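RNase NGR3 (Nicotiana glutinosa, PDB 1VD3) probably cleaves single-stranded RNA as a secreted plant endoribonuclease of the RNase T2 family, and binds uridine 2'-phosphate in its active site. Local coordinates at residues 53-58 with 102-107; 60-65 with 96-101; 141-146 with 200-205. One frame throughout, in Å; residues are numbered along the deposited sequence.

Interaction 1: residues 53-58 with 102-107; sequences KWPQNC and GTCSAL. With U2P (phosphoric acid mono-[2-(2,4-dioxo-3,4-dihydro-2H-pyrimidin-1-yl)-4-hydroxy-5-hydroxymethyl-tetrahydro-furan-3-yl] ester), chain B.
One covalent link ties the two loops: C58 SG and C104 SG are joined at 2.0 Å, with a torsion of 96° about the S-S bond. Apolar contact flanks the bridge on the P55 side, where CG of the proline ring lies 3.9 Å from C104 CB and Q56 CA rests 3.4 Å from C104 SG. Polar contact across the loops is slight: C58 N makes a weak, bent hydrogen bond to T103 OG1 at 3.1 Å, while that hydroxyl has its stronger partner in L99 O of helix 91-102. Within 102-107, G102 O accepts from S105 N and S105 OG in a type I turn, and S105 OG accepts from L107 N, forming an ST turn. W54 lays its indole face against the uracil of U2P, with N3 3.3 Å above the ring plane and over its centre. W54 NE1 gives its N-H nearly in the ring plane to a lone pair of Q56 OE1 at 3.0 Å, restraining the indole's rotation. The disulfide ties the W54 loop to the end of helix 91-102, and W54 alone of these residues meets the base, in the nucleotide pocket of an RNase T2 enzyme.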
loop_
_atom_site.group_PDB
_atom_site.type_symbol
_atom_site.label_atom_id
_atom_site.label_comp_id
_atom_site.label_asym_id
_atom_site.label_seq_id
_atom_site.Cartn_x
_atom_site.Cartn_y
_atom_site.Cartn_z
ATOM N N LYS A 53 5.392 17.829 -0.060
ATOM C CA LYS A 53 4.952 17.838 1.328
ATOM C C LYS A 53 3.525 17.307 1.364
ATOM O O LYS A 53 2.967 16.945 0.326
ATOM C CB LYS A 53 4.996 19.258 1.889
ATOM C CG LYS A 53 6.386 19.880 1.887
ATOM C CD LYS A 53 6.335 21.335 2.322
ATOM C CE LYS A 53 7.696 21.999 2.182
ATOM N NZ LYS A 53 7.624 23.463 2.455
ATOM N N TRP A 54 2.929 17.259 2.548
ATOM C CA TRP A 54 1.567 16.759 2.660
ATOM C C TRP A 54 0.930 17.156 3.977
ATOM O O TRP A 54 1.620 17.461 4.956
ATOM C CB TRP A 54 1.560 15.231 2.557
ATOM C CG TRP A 54 2.280 14.569 3.698
ATOM C CD1 TRP A 54 1.785 14.306 4.944
ATOM C CD2 TRP A 54 3.650 14.150 3.715
ATOM N NE1 TRP A 54 2.763 13.751 5.737
ATOM C CE2 TRP A 54 3.918 13.647 5.007
ATOM C CE3 TRP A 54 4.678 14.159 2.763
ATOM C CZ2 TRP A 54 5.176 13.150 5.370
ATOM C CZ3 TRP A 54 5.926 13.666 3.122
ATOM C CH2 TRP A 54 6.164 13.170 4.418
ATOM N N PRO A 55 -0.407 17.164 4.014
ATOM C CA PRO A 55 -1.118 17.514 5.239
ATOM C C PRO A 55 -1.239 16.215 6.042
ATOM O O PRO A 55 -1.263 15.123 5.464
ATOM C CB PRO A 55 -2.463 17.992 4.716
ATOM C CG PRO A 55 -2.700 17.049 3.571
ATOM C CD PRO A 55 -1.343 17.042 2.880
ATOM N N GLN A 56 -1.279 16.322 7.364
ATOM C CA GLN A 56 -1.431 15.138 8.199
ATOM C C GLN A 56 -2.033 15.537 9.533
ATOM O O GLN A 56 -1.848 16.668 9.987
ATOM C CB GLN A 56 -0.086 14.426 8.408
ATOM C CG GLN A 56 0.951 15.197 9.206
ATOM C CD GLN A 56 2.135 14.329 9.577
ATOM O OE1 GLN A 56 2.798 13.761 8.710
ATOM N NE2 GLN A 56 2.404 14.213 10.874
ATOM N N ASN A 57 -2.772 14.615 10.144
ATOM C CA ASN A 57 -3.417 14.866 11.432
ATOM C C ASN A 57 -4.249 16.140 11.341
ATOM O O ASN A 57 -4.089 17.058 12.143
ATOM C CB ASN A 57 -2.360 15.009 12.529
ATOM C CG ASN A 57 -1.409 13.826 12.580
ATOM O OD1 ASN A 57 -0.210 13.969 12.343
ATOM N ND2 ASN A 57 -1.941 12.648 12.887
ATOM N N CYS A 58 -5.148 16.179 10.364
ATOM C CA CYS A 58 -5.990 17.343 10.132
ATOM C C CYS A 58 -7.145 17.543 11.109
ATOM O O CYS A 58 -7.703 18.634 11.194
ATOM C CB CYS A 58 -6.493 17.309 8.687
ATOM S SG CYS A 58 -5.095 17.437 7.524
ATOM N N GLY A 102 -6.500 9.949 6.748
ATOM C CA GLY A 102 -7.922 9.999 6.473
ATOM C C GLY A 102 -8.576 11.332 6.794
ATOM O O GLY A 102 -9.390 11.831 6.012
ATOM N N THR A 103 -8.233 11.922 7.934
ATOM C CA THR A 103 -8.834 13.201 8.310
ATOM C C THR A 103 -8.470 14.345 7.367
ATOM O O THR A 103 -9.084 15.411 7.418
ATOM C CB THR A 103 -8.446 13.624 9.745
ATOM O OG1 THR A 103 -7.023 13.747 9.846
ATOM C CG2 THR A 103 -8.957 12.610 10.759
ATOM N N CYS A 104 -7.475 14.128 6.510
ATOM C CA CYS A 104 -7.043 15.158 5.569
ATOM C C CYS A 104 -7.544 14.896 4.151
ATOM O O CYS A 104 -7.281 15.684 3.245
ATOM C CB CYS A 104 -5.516 15.222 5.504
ATOM S SG CYS A 104 -4.619 15.515 7.055
ATOM N N SER A 105 -8.263 13.795 3.960
ATOM C CA SER A 105 -8.731 13.397 2.633
ATOM C C SER A 105 -10.031 14.000 2.135
ATOM O O SER A 105 -10.360 13.831 0.968
ATOM C CB SER A 105 -8.880 11.876 2.576
ATOM O OG SER A 105 -9.998 11.473 3.355
ATOM N N ALA A 106 -10.774 14.674 3.009
ATOM C CA ALA A 106 -12.061 15.254 2.638
ATOM C C ALA A 106 -13.104 14.151 2.468
ATOM O O ALA A 106 -14.247 14.417 2.115
ATOM C CB ALA A 106 -11.936 16.061 1.339
ATOM N N LEU A 107 -12.706 12.911 2.727
ATOM C CA LEU A 107 -13.614 11.773 2.611
ATOM C C LEU A 107 -14.185 11.387 3.967
ATOM O O LEU A 107 -13.524 11.545 4.993
ATOM C CB LEU A 107 -12.878 10.556 2.048
ATOM C CG LEU A 107 -12.303 10.623 0.634
ATOM C CD1 LEU A 107 -11.537 9.339 0.346
ATOM C CD2 LEU A 107 -13.429 10.813 -0.376
HETATM O "O5'" U2P B . 8.748 5.362 5.475
HETATM C "C5'" U2P B . 8.185 6.687 5.632
HETATM C "C4'" U2P B . 6.893 6.613 6.458
HETATM O "O4'" U2P B . 6.308 7.993 6.588
HETATM C "C1'" U2P B . 4.908 8.182 6.028
HETATM N N1 U2P B . 4.766 9.139 4.846
HETATM C C6 U2P B . 5.804 9.079 3.949
HETATM C C5 U2P B . 5.743 9.706 2.676
HETATM C C4 U2P B . 4.530 10.485 2.342
HETATM O O4 U2P B . 4.350 10.973 1.231
HETATM N N3 U2P B . 3.575 10.629 3.398
HETATM C C2 U2P B . 3.637 10.011 4.670
HETATM O O2 U2P B . 2.783 10.235 5.502
HETATM C "C2'" U2P B . 4.454 6.707 5.961
HETATM O "O2'" U2P B . 3.937 6.222 7.236
HETATM P P U2P B . 2.511 6.483 7.848
HETATM O O1P U2P B . 1.973 6.209 9.156
HETATM O O2P U2P B . 1.948 7.731 7.247
HETATM O O3P U2P B . 1.752 5.449 7.166
HETATM C "C3'" U2P B . 5.746 5.919 5.685
HETATM O "O3'" U2P B . 5.558 4.542 6.181
#

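Interaction 2: residues 60-65 with 96-101; sequences RESSLD and HEWLKH. With U2P (phosphoric acid mono-[2-(2,4-dioxo-3,4-dihydro-2H-pyrimidin-1-yl)-4-hydroxy-5-hydroxymethyl-tetrahydro-furan-3-yl] ester), chain B.
W98 has CG anti to its backbone N (chi1 166°), which swings the indole off helix 91-102 toward the loop 60-65, while S62 holds OG anti to its own N (chi1 173°) and so presents the hydroxyl to the indole edge. W98 NE1 meets two oxygens of S62 there, both through weak bonds: O at 3.1 Å with a bent N-H, the place of this oxygen being less certain, and OG at 3.4 Å, somewhat straighter and in the ring plane. L64 crosses the indole obliquely, its CD1 3.9 Å from W98 CB, and F113 of helix 109-123 touches both side chains. The backbone N of L64 is buried here with no partner in the model.

Along the same helix, other side chains turn to U2P. H96, also anti at chi1, delivers NE2 to O1P of the phosphate at a very short 2.4 Å. H101, with CG beside its backbone N, sends NE2 almost straight to O2P at 2.5 Å, and K100, extended to its tip, adds NZ to that same oxygen at 3.0 Å. Two donors thus grip O2P; K100, and H101 if protonated, would probably stabilise negative charge on the phosphate. E97 bends at chi2 and places OE1 2.6 Å from O3P, so one of the two oxygens probably carries a proton; W46, itself a pocket residue, bonds OE2 through NE1, which restrains the carboxylate. H101 also stacks on W46. This helix bears the His-Glu-x-x-Lys-His motif of the RNase T2 active site, in which E97 and H101 are predicted catalytic residues.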
loop_
_atom_site.group_PDB
_atom_site.type_symbol
_atom_site.label_atom_id
_atom_site.label_comp_id
_atom_site.label_asym_id
_atom_site.label_seq_id
_atom_site.Cartn_x
_atom_site.Cartn_y
_atom_site.Cartn_z
ATOM N N ARG A 60 -7.377 16.120 14.886
ATOM C CA ARG A 60 -6.954 15.331 16.038
ATOM C C ARG A 60 -8.088 15.072 17.023
ATOM O O ARG A 60 -7.859 14.582 18.128
ATOM C CB ARG A 60 -5.797 16.031 16.756
ATOM C CG ARG A 60 -4.503 16.066 15.957
ATOM C CD ARG A 60 -3.449 16.917 16.651
ATOM N NE ARG A 60 -2.193 16.955 15.908
ATOM C CZ ARG A 60 -1.381 15.914 15.757
ATOM N NH1 ARG A 60 -1.692 14.745 16.303
ATOM N NH2 ARG A 60 -0.261 16.038 15.059
ATOM N N GLU A 61 -9.310 15.400 16.618
ATOM C CA GLU A 61 -10.481 15.194 17.463
ATOM C C GLU A 61 -11.418 14.160 16.843
ATOM O O GLU A 61 -12.465 13.841 17.407
ATOM C CB GLU A 61 -11.229 16.514 17.651
ATOM C CG GLU A 61 -10.427 17.583 18.376
ATOM C CD GLU A 61 -11.108 18.938 18.352
ATOM O OE1 GLU A 61 -12.256 19.042 18.838
ATOM O OE2 GLU A 61 -10.494 19.900 17.844
ATOM N N SER A 62 -11.031 13.635 15.683
ATOM C CA SER A 62 -11.846 12.651 14.976
ATOM C C SER A 62 -11.291 11.237 15.049
ATOM O O SER A 62 -10.625 10.778 14.121
ATOM C CB SER A 62 -11.988 13.050 13.507
ATOM O OG SER A 62 -12.636 12.028 12.768
ATOM N N SER A 63 -11.581 10.541 16.144
ATOM C CA SER A 63 -11.112 9.173 16.328
ATOM C C SER A 63 -11.831 8.222 15.378
ATOM O O SER A 63 -12.899 8.542 14.854
ATOM C CB SER A 63 -11.350 8.728 17.772
ATOM O OG SER A 63 -12.731 8.772 18.086
ATOM N N LEU A 64 -11.243 7.051 15.162
ATOM C CA LEU A 64 -11.828 6.053 14.277
ATOM C C LEU A 64 -13.037 5.390 14.922
ATOM O O LEU A 64 -12.940 4.841 16.020
ATOM C CB LEU A 64 -10.799 4.971 13.935
ATOM C CG LEU A 64 -11.291 3.873 12.986
ATOM C CD1 LEU A 64 -11.383 4.436 11.576
ATOM C CD2 LEU A 64 -10.340 2.688 13.012
ATOM N N ASP A 65 -14.174 5.446 14.236
ATOM C CA ASP A 65 -15.397 4.823 14.727
ATOM C C ASP A 65 -15.627 3.541 13.940
ATOM O O ASP A 65 -16.121 3.567 12.813
ATOM C CB ASP A 65 -16.599 5.759 14.564
ATOM C CG ASP A 65 -17.920 5.063 14.846
ATOM O OD1 ASP A 65 -17.968 4.229 15.772
ATOM O OD2 ASP A 65 -18.913 5.351 14.148
ATOM N N HIS A 96 -4.690 4.774 13.130
ATOM C CA HIS A 96 -3.540 5.610 12.833
ATOM C C HIS A 96 -3.607 6.213 11.432
ATOM O O HIS A 96 -3.388 7.409 11.259
ATOM C CB HIS A 96 -2.253 4.794 12.966
ATOM C CG HIS A 96 -1.053 5.472 12.385
ATOM N ND1 HIS A 96 -0.489 6.598 12.946
ATOM C CD2 HIS A 96 -0.321 5.195 11.280
ATOM C CE1 HIS A 96 0.538 6.987 12.212
ATOM N NE2 HIS A 96 0.661 6.151 11.195
ATOM N N GLU A 97 -3.885 5.381 10.432
ATOM C CA GLU A 97 -3.967 5.864 9.059
ATOM C C GLU A 97 -5.135 6.834 8.896
ATOM O O GLU A 97 -5.021 7.836 8.190
ATOM C CB GLU A 97 -4.102 4.687 8.087
ATOM C CG GLU A 97 -2.829 3.848 7.976
ATOM C CD GLU A 97 -1.656 4.628 7.394
ATOM O OE1 GLU A 97 -0.548 4.569 7.971
ATOM O OE2 GLU A 97 -1.835 5.290 6.350
ATOM N N TRP A 98 -6.252 6.542 9.556
ATOM C CA TRP A 98 -7.416 7.424 9.480
ATOM C C TRP A 98 -7.096 8.797 10.074
ATOM O O TRP A 98 -7.326 9.828 9.447
ATOM C CB TRP A 98 -8.614 6.829 10.229
ATOM C CG TRP A 98 -9.712 7.842 10.450
ATOM C CD1 TRP A 98 -10.085 8.400 11.640
ATOM C CD2 TRP A 98 -10.497 8.490 9.441
ATOM N NE1 TRP A 98 -11.048 9.360 11.433
ATOM C CE2 TRP A 98 -11.320 9.436 10.094
ATOM C CE3 TRP A 98 -10.582 8.366 8.048
ATOM C CZ2 TRP A 98 -12.216 10.259 9.400
ATOM C CZ3 TRP A 98 -11.473 9.184 7.357
ATOM C CH2 TRP A 98 -12.280 10.119 8.036
ATOM N N LEU A 99 -6.565 8.809 11.289
ATOM C CA LEU A 99 -6.242 10.072 11.950
ATOM C C LEU A 99 -5.185 10.891 11.219
ATOM O O LEU A 99 -5.352 12.094 11.005
ATOM C CB LEU A 99 -5.774 9.811 13.384
ATOM C CG LEU A 99 -6.842 9.350 14.381
ATOM C CD1 LEU A 99 -6.189 9.002 15.714
ATOM C CD2 LEU A 99 -7.875 10.450 14.564
ATOM N N LYS A 100 -4.105 10.229 10.825
ATOM C CA LYS A 100 -2.996 10.893 10.158
ATOM C C LYS A 100 -3.259 11.300 8.717
ATOM O O LYS A 100 -2.864 12.388 8.294
ATOM C CB LYS A 100 -1.753 10.000 10.202
ATOM C CG LYS A 100 -0.518 10.643 9.585
ATOM C CD LYS A 100 0.714 9.784 9.777
ATOM C CE LYS A 100 1.943 10.470 9.196
ATOM N NZ LYS A 100 3.157 9.622 9.288
ATOM N N HIS A 101 -3.933 10.435 7.971
ATOM C CA HIS A 101 -4.199 10.698 6.562
ATOM C C HIS A 101 -5.677 10.847 6.217
ATOM O O HIS A 101 -6.059 11.749 5.476
ATOM C CB HIS A 101 -3.595 9.574 5.725
ATOM C CG HIS A 101 -2.107 9.461 5.848
ATOM N ND1 HIS A 101 -1.247 10.409 5.339
ATOM C CD2 HIS A 101 -1.327 8.508 6.411
ATOM C CE1 HIS A 101 -0.001 10.042 5.579
ATOM N NE2 HIS A 101 -0.022 8.892 6.229
HETATM O "O5'" U2P B . 8.748 5.362 5.475
HETATM C "C5'" U2P B . 8.185 6.687 5.632
HETATM C "C4'" U2P B . 6.893 6.613 6.458
HETATM O "O4'" U2P B . 6.308 7.993 6.588
HETATM C "C1'" U2P B . 4.908 8.182 6.028
HETATM N N1 U2P B . 4.766 9.139 4.846
HETATM C C6 U2P B . 5.804 9.079 3.949
HETATM C C5 U2P B . 5.743 9.706 2.676
HETATM C C4 U2P B . 4.530 10.485 2.342
HETATM O O4 U2P B . 4.350 10.973 1.231
HETATM N N3 U2P B . 3.575 10.629 3.398
HETATM C C2 U2P B . 3.637 10.011 4.670
HETATM O O2 U2P B . 2.783 10.235 5.502
HETATM C "C2'" U2P B . 4.454 6.707 5.961
HETATM O "O2'" U2P B . 3.937 6.222 7.236
HETATM P P U2P B . 2.511 6.483 7.848
HETATM O O1P U2P B . 1.973 6.209 9.156
HETATM O O2P U2P B . 1.948 7.731 7.247
HETATM O O3P U2P B . 1.752 5.449 7.166
HETATM C "C3'" U2P B . 5.746 5.919 5.685
HETATM O "O3'" U2P B . 5.558 4.542 6.181
#

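Interaction 3: residues 141-146 with 200-205; sequences HYTLES and GSKIEF
K202 leaves strand 202-205 with CG beside its backbone N and then bends at chi2 (-84°), folding back over the segment 141-146. Its CB lies 4.1 Å from Y142 O, CD rides over that peptide, CE meets the methyl CG2 of T143 at 4.0 Å, and NZ ends 3.1 Å from H141 O. The ammonium stands well above that carbonyl plane rather than on a lone pair.

Beneath this strap the backbones pair antiparallel. I203 N bonds almost straight to Y142 O at 2.7 Å, nearly along the C=O axis, and Y142 N returns the bond to I203 O. H141 and Y142 both face I203, a classic beta bulge. Next to it T143 and K202 form a non-hydrogen-bonded pair, after which L144 N is bound by S201 O at 2.7 Å as the chain turns into helix 144-155. One water accepts from E145 N and donates to S201 O, so this carbonyl receives from both the first turn and the water.

T143 is the N-cap: its OG1 takes the S146 N-H at 3.0 Å, while S146 OG donates to T143 O. An alanine here would probably leave the first helical turn less well capped, with S146 N losing the hydroxyl and K202 CE losing the methyl it lies against.

On the face of Y142 and I203, L144 CD1 reaches I203 CD1, and Y142 CD1 lies against F205 CB; both pairs are 4.0 Å apart, each pair crossing obliquely. The hydroxyl of Y142 is bound to T135 O. The chemistry is therefore divided: Y142 and I203 pack on I147, and I203 and F205 on I173, whereas the charged tip of K202 spends itself on a main-chain oxygen, and backbone bonds set the register.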
loop_
_atom_site.group_PDB
_atom_site.type_symbol
_atom_site.label_atom_id
_atom_site.label_comp_id
_atom_site.label_asym_id
_atom_site.label_seq_id
_atom_site.Cartn_x
_atom_site.Cartn_y
_atom_site.Cartn_z
ATOM N N HIS A 141 15.382 -12.380 -9.190
ATOM C CA HIS A 141 15.093 -12.983 -10.484
ATOM C C HIS A 141 14.434 -12.072 -11.516
ATOM O O HIS A 141 14.491 -12.354 -12.714
ATOM C CB HIS A 141 14.200 -14.210 -10.254
ATOM C CG HIS A 141 13.949 -15.030 -11.482
ATOM N ND1 HIS A 141 14.882 -15.904 -11.997
ATOM C CD2 HIS A 141 12.867 -15.114 -12.292
ATOM C CE1 HIS A 141 14.386 -16.493 -13.071
ATOM N NE2 HIS A 141 13.165 -16.031 -13.271
ATOM N N TYR A 142 13.820 -10.980 -11.067
ATOM C CA TYR A 142 13.123 -10.092 -11.991
ATOM C C TYR A 142 13.708 -8.706 -12.190
ATOM O O TYR A 142 14.162 -8.066 -11.248
ATOM C CB TYR A 142 11.662 -9.925 -11.566
ATOM C CG TYR A 142 10.894 -11.220 -11.458
ATOM C CD1 TYR A 142 10.668 -11.816 -10.218
ATOM C CD2 TYR A 142 10.409 -11.858 -12.599
ATOM C CE1 TYR A 142 9.975 -13.022 -10.115
ATOM C CE2 TYR A 142 9.716 -13.060 -12.510
ATOM C CZ TYR A 142 9.504 -13.636 -11.267
ATOM O OH TYR A 142 8.829 -14.827 -11.183
ATOM N N THR A 143 13.682 -8.245 -13.433
ATOM C CA THR A 143 14.173 -6.912 -13.733
ATOM C C THR A 143 13.130 -5.958 -13.170
ATOM O O THR A 143 11.940 -6.273 -13.148
ATOM C CB THR A 143 14.284 -6.666 -15.249
ATOM O OG1 THR A 143 12.974 -6.674 -15.831
ATOM C CG2 THR A 143 15.139 -7.741 -15.902
ATOM N N LEU A 144 13.573 -4.801 -12.701
ATOM C CA LEU A 144 12.648 -3.819 -12.163
ATOM C C LEU A 144 11.732 -3.328 -13.282
ATOM O O LEU A 144 10.551 -3.057 -13.064
ATOM C CB LEU A 144 13.427 -2.643 -11.571
ATOM C CG LEU A 144 12.605 -1.437 -11.125
ATOM C CD1 LEU A 144 11.670 -1.831 -9.986
ATOM C CD2 LEU A 144 13.551 -0.324 -10.688
ATOM N N GLU A 145 12.286 -3.222 -14.486
ATOM C CA GLU A 145 11.526 -2.753 -15.643
ATOM C C GLU A 145 10.316 -3.614 -15.959
ATOM O O GLU A 145 9.228 -3.095 -16.213
ATOM C CB GLU A 145 12.424 -2.686 -16.886
ATOM C CG GLU A 145 13.369 -1.502 -16.913
ATOM C CD GLU A 145 12.639 -0.178 -16.801
ATOM O OE1 GLU A 145 11.682 0.045 -17.573
ATOM O OE2 GLU A 145 13.024 0.641 -15.939
ATOM N N SER A 146 10.506 -4.929 -15.955
ATOM C CA SER A 146 9.414 -5.848 -16.256
ATOM C C SER A 146 8.263 -5.676 -15.270
ATOM O O SER A 146 7.094 -5.710 -15.652
ATOM C CB SER A 146 9.912 -7.298 -16.231
ATOM O OG SER A 146 10.313 -7.693 -14.933
ATOM N N GLY A 200 17.358 -1.980 -7.288
ATOM C CA GLY A 200 18.346 -2.264 -8.306
ATOM C C GLY A 200 17.636 -2.667 -9.584
ATOM O O GLY A 200 16.402 -2.720 -9.628
ATOM N N SER A 201 18.411 -2.952 -10.625
ATOM C CA SER A 201 17.860 -3.346 -11.913
ATOM C C SER A 201 17.195 -4.716 -11.821
ATOM O O SER A 201 16.271 -5.019 -12.576
ATOM C CB SER A 201 18.970 -3.380 -12.960
ATOM O OG SER A 201 20.025 -4.223 -12.537
ATOM N N LYS A 202 17.681 -5.535 -10.892
ATOM C CA LYS A 202 17.163 -6.884 -10.654
ATOM C C LYS A 202 16.710 -6.972 -9.203
ATOM O O LYS A 202 17.481 -6.675 -8.292
ATOM C CB LYS A 202 18.259 -7.925 -10.892
ATOM C CG LYS A 202 18.443 -8.346 -12.337
ATOM C CD LYS A 202 17.450 -9.436 -12.698
ATOM C CE LYS A 202 17.762 -10.047 -14.054
ATOM N NZ LYS A 202 16.890 -11.222 -14.339
ATOM N N ILE A 203 15.470 -7.393 -8.980
ATOM C CA ILE A 203 14.973 -7.504 -7.617
ATOM C C ILE A 203 14.212 -8.794 -7.346
ATOM O O ILE A 203 13.815 -9.509 -8.265
ATOM C CB ILE A 203 14.066 -6.311 -7.242
ATOM C CG1 ILE A 203 12.859 -6.250 -8.176
ATOM C CG2 ILE A 203 14.864 -5.013 -7.304
ATOM C CD1 ILE A 203 11.857 -5.161 -7.804
ATOM N N GLU A 204 14.015 -9.065 -6.062
ATOM C CA GLU A 204 13.320 -10.256 -5.611
ATOM C C GLU A 204 11.848 -9.984 -5.322
ATOM O O GLU A 204 11.481 -8.916 -4.823
ATOM C CB GLU A 204 14.001 -10.785 -4.352
ATOM C CG GLU A 204 13.390 -12.054 -3.780
ATOM C CD GLU A 204 14.077 -12.477 -2.504
ATOM O OE1 GLU A 204 13.962 -11.746 -1.495
ATOM O OE2 GLU A 204 14.739 -13.538 -2.511
ATOM N N PHE A 205 11.014 -10.962 -5.659
ATOM C CA PHE A 205 9.571 -10.911 -5.431
ATOM C C PHE A 205 9.363 -12.168 -4.582
ATOM O O PHE A 205 8.866 -13.187 -5.067
ATOM C CB PHE A 205 8.834 -11.005 -6.776
ATOM C CG PHE A 205 7.338 -10.903 -6.675
ATOM C CD1 PHE A 205 6.733 -10.223 -5.623
ATOM C CD2 PHE A 205 6.529 -11.453 -7.667
ATOM C CE1 PHE A 205 5.343 -10.090 -5.563
ATOM C CE2 PHE A 205 5.141 -11.327 -7.618
ATOM C CZ PHE A 205 4.550 -10.641 -6.560
HETATM O O HOH W 1 15.373 -3.174 -14.752
#

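How the interactions relate
Interactions 1 and 2 adjoin, their centres 9 Å apart, and 60-65 with 96-101 is nested in the loop that the disulfide of 53-58 with 102-107 closes. They touch through probable hydrogen bonds, T103 N to W98 O at 2.7 Å and N57 N to K100 O at 2.9 Å. Both meet U2P from different ends: interaction 1 meets the base and interaction 2 the phosphate, while H43 of strand 41-48 also bonds the ligand. Interaction 3 follows them in the chain and lies on the opposite side of the protein's centre, its centre about 33 Å from that of interaction 1 and 36 Å from that of interaction 2, far from this pocket.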